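Local coordinates for 3-dehydroquinate dehydratase (Enterococcus faecalis, PDB 4PH6), which catalyses the cis-dehydration of 3-dehydroquinate to 3-dehydroshikimate through an imine intermediate, the third step of the chorismate pathway, at residues T182-L187 / T205-Q210. Sequence-based numbering, arbitrary orientation.
Sequences TDVLTL and TMSMGQ
Leu-187 lies with its isobutyl group against the backbone between Met-206 and Ser-207, and it contributes the largest share of the helix-side surface buried here. With CG anti to the backbone N (chi1 -173°), the branch reaches out from the helix, and CD1 comes to 3.5 Å from Ser-207 N and 3.7 Å from Met-206 C, so a methyl rests on the peptide unit itself. That amide is not left without a partner, since Ser-207 N is hydrogen-bonded to the hydroxyl of Ser-215. Leu-187 CD1 also meets Ser-207 CB at 3.9 Å and Thr-205 OG1 at 4.0 Å, while CD2 approaches Thr-205 CB at 4.1 Å, the Leu-187 and Thr-205 side chains running past each other in opposite directions. Thr-205 OG1 is hydrogen-bonded to Thr-191, one turn further along the helix.

One turn earlier, the hydroxyl of Ser-207 packs against Val-184. CG2 lies 3.6 Å from Ser-207 OG and CG1 3.9 Å, which puts the oxygen against both methyls; this buried hydroxyl has no polar partner in the model. Pro-178 also touches both residues.

No hydrogen bond links the segments, so the joint is van der Waals packing. Met-206 directs its CB away from the helix, and its side chain comes close to those of Lys-173 and Arg-216, the predicted Schiff-base lysine and a predicted substrate-binding residue. An axis separation of 8.2 Å and an angle of 176° describe a helix returning antiparallel over the following strand, the geometry of the beta-alpha-beta unit formed by strand 171-176, helix 181-197 and strand 203-207 in this (beta/alpha)8 barrel.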
loop_
_atom_site.group_PDB
_atom_site.type_symbol
_atom_site.label_atom_id
_atom_site.label_comp_id
_atom_site.label_asym_id
_atom_site.label_seq_id
_atom_site.Cartn_x
_atom_site.Cartn_y
_atom_site.Cartn_z
ATOM N N THR A 182 -8.669 8.090 5.421
ATOM C CA THR A 182 -9.067 8.993 4.339
ATOM C C THR A 182 -7.937 9.948 3.922
ATOM O O THR A 182 -7.696 10.146 2.738
ATOM C CB THR A 182 -10.294 9.833 4.744
ATOM O OG1 THR A 182 -11.385 8.964 5.033
ATOM C CG2 THR A 182 -10.706 10.792 3.628
ATOM N N ASP A 183 -7.257 10.542 4.899
ATOM C CA ASP A 183 -6.156 11.456 4.630
ATOM C C ASP A 183 -5.039 10.777 3.836
ATOM O O ASP A 183 -4.352 11.413 3.040
ATOM C CB ASP A 183 -5.574 12.008 5.937
ATOM C CG ASP A 183 -6.499 12.972 6.644
ATOM O OD1 ASP A 183 -7.470 13.480 6.028
ATOM O OD2 ASP A 183 -6.235 13.231 7.835
ATOM N N VAL A 184 -4.853 9.479 4.066
ATOM C CA VAL A 184 -3.813 8.755 3.348
ATOM C C VAL A 184 -4.230 8.603 1.888
ATOM O O VAL A 184 -3.420 8.756 0.984
ATOM C CB VAL A 184 -3.536 7.374 3.965
ATOM C CG1 VAL A 184 -2.360 6.697 3.234
ATOM C CG2 VAL A 184 -3.236 7.522 5.451
ATOM N N LEU A 185 -5.506 8.325 1.667
ATOM C CA LEU A 185 -6.033 8.262 0.320
ATOM C C LEU A 185 -5.916 9.627 -0.361
ATOM O O LEU A 185 -5.571 9.713 -1.536
ATOM C CB LEU A 185 -7.483 7.785 0.341
ATOM C CG LEU A 185 -7.640 6.273 0.518
ATOM C CD1 LEU A 185 -9.118 5.896 0.734
ATOM C CD2 LEU A 185 -7.073 5.545 -0.688
ATOM N N THR A 186 -6.209 10.684 0.391
ATOM C CA THR A 186 -6.101 12.036 -0.122
ATOM C C THR A 186 -4.693 12.277 -0.687
ATOM O O THR A 186 -4.538 12.663 -1.854
ATOM C CB THR A 186 -6.422 13.074 0.975
ATOM O OG1 THR A 186 -7.777 12.893 1.416
ATOM C CG2 THR A 186 -6.228 14.492 0.448
ATOM N N LEU A 187 -3.683 12.000 0.135
ATOM C CA LEU A 187 -2.287 12.085 -0.288
ATOM C C LEU A 187 -1.994 11.204 -1.516
ATOM O O LEU A 187 -1.410 11.675 -2.489
ATOM C CB LEU A 187 -1.365 11.704 0.879
ATOM C CG LEU A 187 0.149 11.875 0.691
ATOM C CD1 LEU A 187 0.775 10.625 0.070
ATOM C CD2 LEU A 187 0.469 13.118 -0.144
ATOM N N THR A 205 6.245 12.325 -2.750
ATOM C CA THR A 205 5.200 12.531 -1.759
ATOM C C THR A 205 5.236 11.464 -0.706
ATOM O O THR A 205 5.732 10.355 -0.939
ATOM C CB THR A 205 3.800 12.514 -2.374
ATOM O OG1 THR A 205 3.494 11.175 -2.773
ATOM C CG2 THR A 205 3.712 13.469 -3.594
ATOM N N MET A 206 4.699 11.792 0.457
ATOM C CA MET A 206 4.506 10.775 1.473
ATOM C C MET A 206 3.483 11.217 2.496
ATOM O O MET A 206 3.332 12.404 2.797
ATOM C CB MET A 206 5.828 10.415 2.159
ATOM C CG MET A 206 6.402 11.491 3.037
ATOM S SD MET A 206 8.111 11.812 2.585
ATOM C CE MET A 206 7.847 12.587 0.996
ATOM N N SER A 207 2.749 10.225 2.973
ATOM C CA SER A 207 1.844 10.348 4.089
ATOM C C SER A 207 2.582 9.829 5.324
ATOM O O SER A 207 3.010 8.671 5.357
ATOM C CB SER A 207 0.565 9.558 3.800
ATOM O OG SER A 207 -0.314 9.544 4.902
ATOM N N MET A 208 2.765 10.693 6.320
ATOM C CA MET A 208 3.670 10.400 7.435
ATOM C C MET A 208 3.042 9.511 8.519
ATOM O O MET A 208 1.859 9.285 8.517
ATOM C CB MET A 208 4.169 11.710 8.060
ATOM C CG MET A 208 5.097 12.506 7.136
ATOM S SD MET A 208 5.875 13.929 7.920
ATOM C CE MET A 208 4.544 15.114 7.936
ATOM N N GLY A 209 3.852 9.014 9.447
ATOM C CA GLY A 209 3.350 8.189 10.531
ATOM C C GLY A 209 3.000 6.757 10.152
ATOM O O GLY A 209 3.207 6.326 9.027
ATOM N N GLN A 210 2.463 6.019 11.113
ATOM C CA GLN A 210 2.103 4.618 10.913
ATOM C C GLN A 210 0.960 4.468 9.912
ATOM O O GLN A 210 0.931 3.509 9.143
ATOM C CB GLN A 210 1.721 3.970 12.252
ATOM C CG GLN A 210 1.659 2.452 12.217
ATOM C CD GLN A 210 3.011 1.837 11.937
ATOM O OE1 GLN A 210 3.153 1.005 11.039
ATOM N NE2 GLN A 210 4.013 2.237 12.708
#